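Local coordinates for protein Phenylalanine/tyrosine ammonia-lyase (Rhodosporidium toruloides, PDB 1Y2M) that catalyses the non-oxidative deamination of L-phenylalanine and L-tyrosine to trans-cinnamic acid and p-coumaric acid, committing them to phenylpropanoid metabolism, at residues P161-R166 against A279-H284. Sequence-based numbering, arbitrary orientation.
Sequences PLEVVR and ATLALH
L281 reaches across from helix 273-303 and brings one methyl, CD1, up against the side chains of E163 and V164 in the first turn of helix 162-176. That single methyl does all the close touching on its side. It lies 3.7 Å from E163 OE2 and 4.0 Å from E163 CG. V164 CG2 also approaches L281 CD1, at 4.0 Å. The bond from CA to CB of L281 points toward helix 162-176, and its CG stands anti to its own carbonyl carbon (chi1 -66°). The same bond of E163 points toward helix 273-303. The E163 side chain turns back over its own backbone at CG (chi1 61°) and then runs out extended, which lays CG, CD and OE2 alongside L281 CD1. V164 gives less surface and offers one branch, CG2. The CA atoms of V164 and L281, the nearest pair, are 7.7 Å apart. The charged end of E163 has its main partner in R77 of helix 69-77, which forms a salt bridge to OE1. R77 also touches L281, so the leucine packs beside the ion pair. V164 O accepts a hydrogen bond from S277 OG, a second link between the two helices. The contact is buried in this largely helical lyase, apart from the cinnamate-binding residues. Its chemistry is van der Waals packing: E163 meets the leucine as a carbon chain and one carboxylate oxygen, OE2, while R77 answers its charge.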
loop_
_atom_site.group_PDB
_atom_site.type_symbol
_atom_site.label_atom_id
_atom_site.label_comp_id
_atom_site.label_asym_id
_atom_site.label_seq_id
_atom_site.Cartn_x
_atom_site.Cartn_y
_atom_site.Cartn_z
ATOM N N PRO B 161 -19.079 -3.410 17.160
ATOM C CA PRO B 161 -19.811 -2.393 17.876
ATOM C C PRO B 161 -21.325 -2.627 17.886
ATOM O O PRO B 161 -21.897 -3.036 16.863
ATOM C CB PRO B 161 -19.496 -1.117 17.100
ATOM C CG PRO B 161 -18.135 -1.403 16.490
ATOM C CD PRO B 161 -18.170 -2.830 16.157
ATOM N N LEU B 162 -21.946 -2.281 19.000
ATOM C CA LEU B 162 -23.380 -2.538 19.175
ATOM C C LEU B 162 -24.171 -1.819 18.032
ATOM O O LEU B 162 -25.131 -2.360 17.467
ATOM C CB LEU B 162 -23.872 -2.113 20.571
ATOM C CG LEU B 162 -23.144 -2.875 21.698
ATOM C CD1 LEU B 162 -23.672 -2.280 23.002
ATOM C CD2 LEU B 162 -23.372 -4.344 21.597
ATOM N N GLU B 163 -23.773 -0.593 17.690
ATOM C CA GLU B 163 -24.505 0.165 16.662
ATOM C C GLU B 163 -24.464 -0.550 15.304
ATOM O O GLU B 163 -25.418 -0.491 14.517
ATOM C CB GLU B 163 -23.994 1.622 16.512
ATOM C CG GLU B 163 -22.559 1.773 16.107
ATOM C CD GLU B 163 -22.097 3.220 15.859
ATOM O OE1 GLU B 163 -22.591 4.105 16.555
ATOM O OE2 GLU B 163 -21.268 3.498 14.946
ATOM N N VAL B 164 -23.346 -1.211 15.005
ATOM C CA VAL B 164 -23.220 -1.871 13.737
ATOM C C VAL B 164 -24.185 -3.029 13.691
ATOM O O VAL B 164 -24.880 -3.260 12.700
ATOM C CB VAL B 164 -21.773 -2.338 13.530
ATOM C CG1 VAL B 164 -21.668 -3.320 12.364
ATOM C CG2 VAL B 164 -20.895 -1.093 13.267
ATOM N N VAL B 165 -24.226 -3.762 14.791
ATOM C CA VAL B 165 -25.167 -4.891 14.922
ATOM C C VAL B 165 -26.623 -4.469 14.783
ATOM O O VAL B 165 -27.395 -5.094 14.043
ATOM C CB VAL B 165 -24.942 -5.725 16.199
ATOM C CG1 VAL B 165 -25.962 -6.878 16.261
ATOM C CG2 VAL B 165 -23.503 -6.234 16.240
ATOM N N ARG B 166 -26.993 -3.367 15.441
ATOM C CA ARG B 166 -28.354 -2.847 15.303
ATOM C C ARG B 166 -28.659 -2.442 13.860
ATOM O O ARG B 166 -29.726 -2.765 13.333
ATOM C CB ARG B 166 -28.545 -1.615 16.189
ATOM C CG ARG B 166 -28.733 -2.013 17.696
ATOM C CD ARG B 166 -29.074 -0.839 18.552
ATOM N NE ARG B 166 -30.236 -0.079 18.079
ATOM C CZ ARG B 166 -31.498 -0.337 18.421
ATOM N NH1 ARG B 166 -31.802 -1.367 19.207
ATOM N NH2 ARG B 166 -32.499 0.399 17.948
ATOM N N ALA B 279 -20.765 0.350 6.851
ATOM C CA ALA B 279 -20.507 1.268 5.769
ATOM C C ALA B 279 -21.430 2.492 5.807
ATOM O O ALA B 279 -20.994 3.606 5.526
ATOM C CB ALA B 279 -20.568 0.546 4.418
ATOM N N THR B 280 -22.709 2.286 6.114
ATOM C CA THR B 280 -23.649 3.404 6.218
ATOM C C THR B 280 -23.249 4.346 7.335
ATOM O O THR B 280 -23.226 5.569 7.147
ATOM C CB THR B 280 -25.090 2.901 6.453
ATOM O OG1 THR B 280 -25.537 2.168 5.304
ATOM C CG2 THR B 280 -25.964 4.059 6.728
ATOM N N LEU B 281 -22.886 3.806 8.501
ATOM C CA LEU B 281 -22.437 4.623 9.618
ATOM C C LEU B 281 -21.181 5.395 9.242
ATOM O O LEU B 281 -21.042 6.588 9.582
ATOM C CB LEU B 281 -22.238 3.735 10.831
ATOM C CG LEU B 281 -23.576 3.136 11.312
ATOM C CD1 LEU B 281 -23.278 1.958 12.208
ATOM C CD2 LEU B 281 -24.419 4.159 12.074
ATOM N N ALA B 282 -20.260 4.718 8.562
ATOM C CA ALA B 282 -18.998 5.351 8.175
ATOM C C ALA B 282 -19.197 6.461 7.144
ATOM O O ALA B 282 -18.581 7.539 7.217
ATOM C CB ALA B 282 -18.021 4.317 7.707
ATOM N N LEU B 283 -20.101 6.234 6.198
ATOM C CA LEU B 283 -20.373 7.268 5.211
ATOM C C LEU B 283 -21.055 8.478 5.824
ATOM O O LEU B 283 -20.690 9.625 5.544
ATOM C CB LEU B 283 -21.239 6.717 4.093
ATOM C CG LEU B 283 -21.519 7.761 2.996
ATOM C CD1 LEU B 283 -20.247 8.298 2.367
ATOM C CD2 LEU B 283 -22.395 7.149 1.915
ATOM N N HIS B 284 -22.043 8.225 6.690
ATOM C CA HIS B 284 -22.652 9.307 7.468
ATOM C C HIS B 284 -21.590 10.172 8.154
ATOM O O HIS B 284 -21.593 11.414 8.019
ATOM C CB HIS B 284 -23.618 8.696 8.485
ATOM C CG HIS B 284 -24.145 9.638 9.518
ATOM N ND1 HIS B 284 -23.410 10.018 10.620
ATOM C CD2 HIS B 284 -25.378 10.192 9.671
ATOM C CE1 HIS B 284 -24.170 10.806 11.382
ATOM N NE2 HIS B 284 -25.360 10.925 10.833
#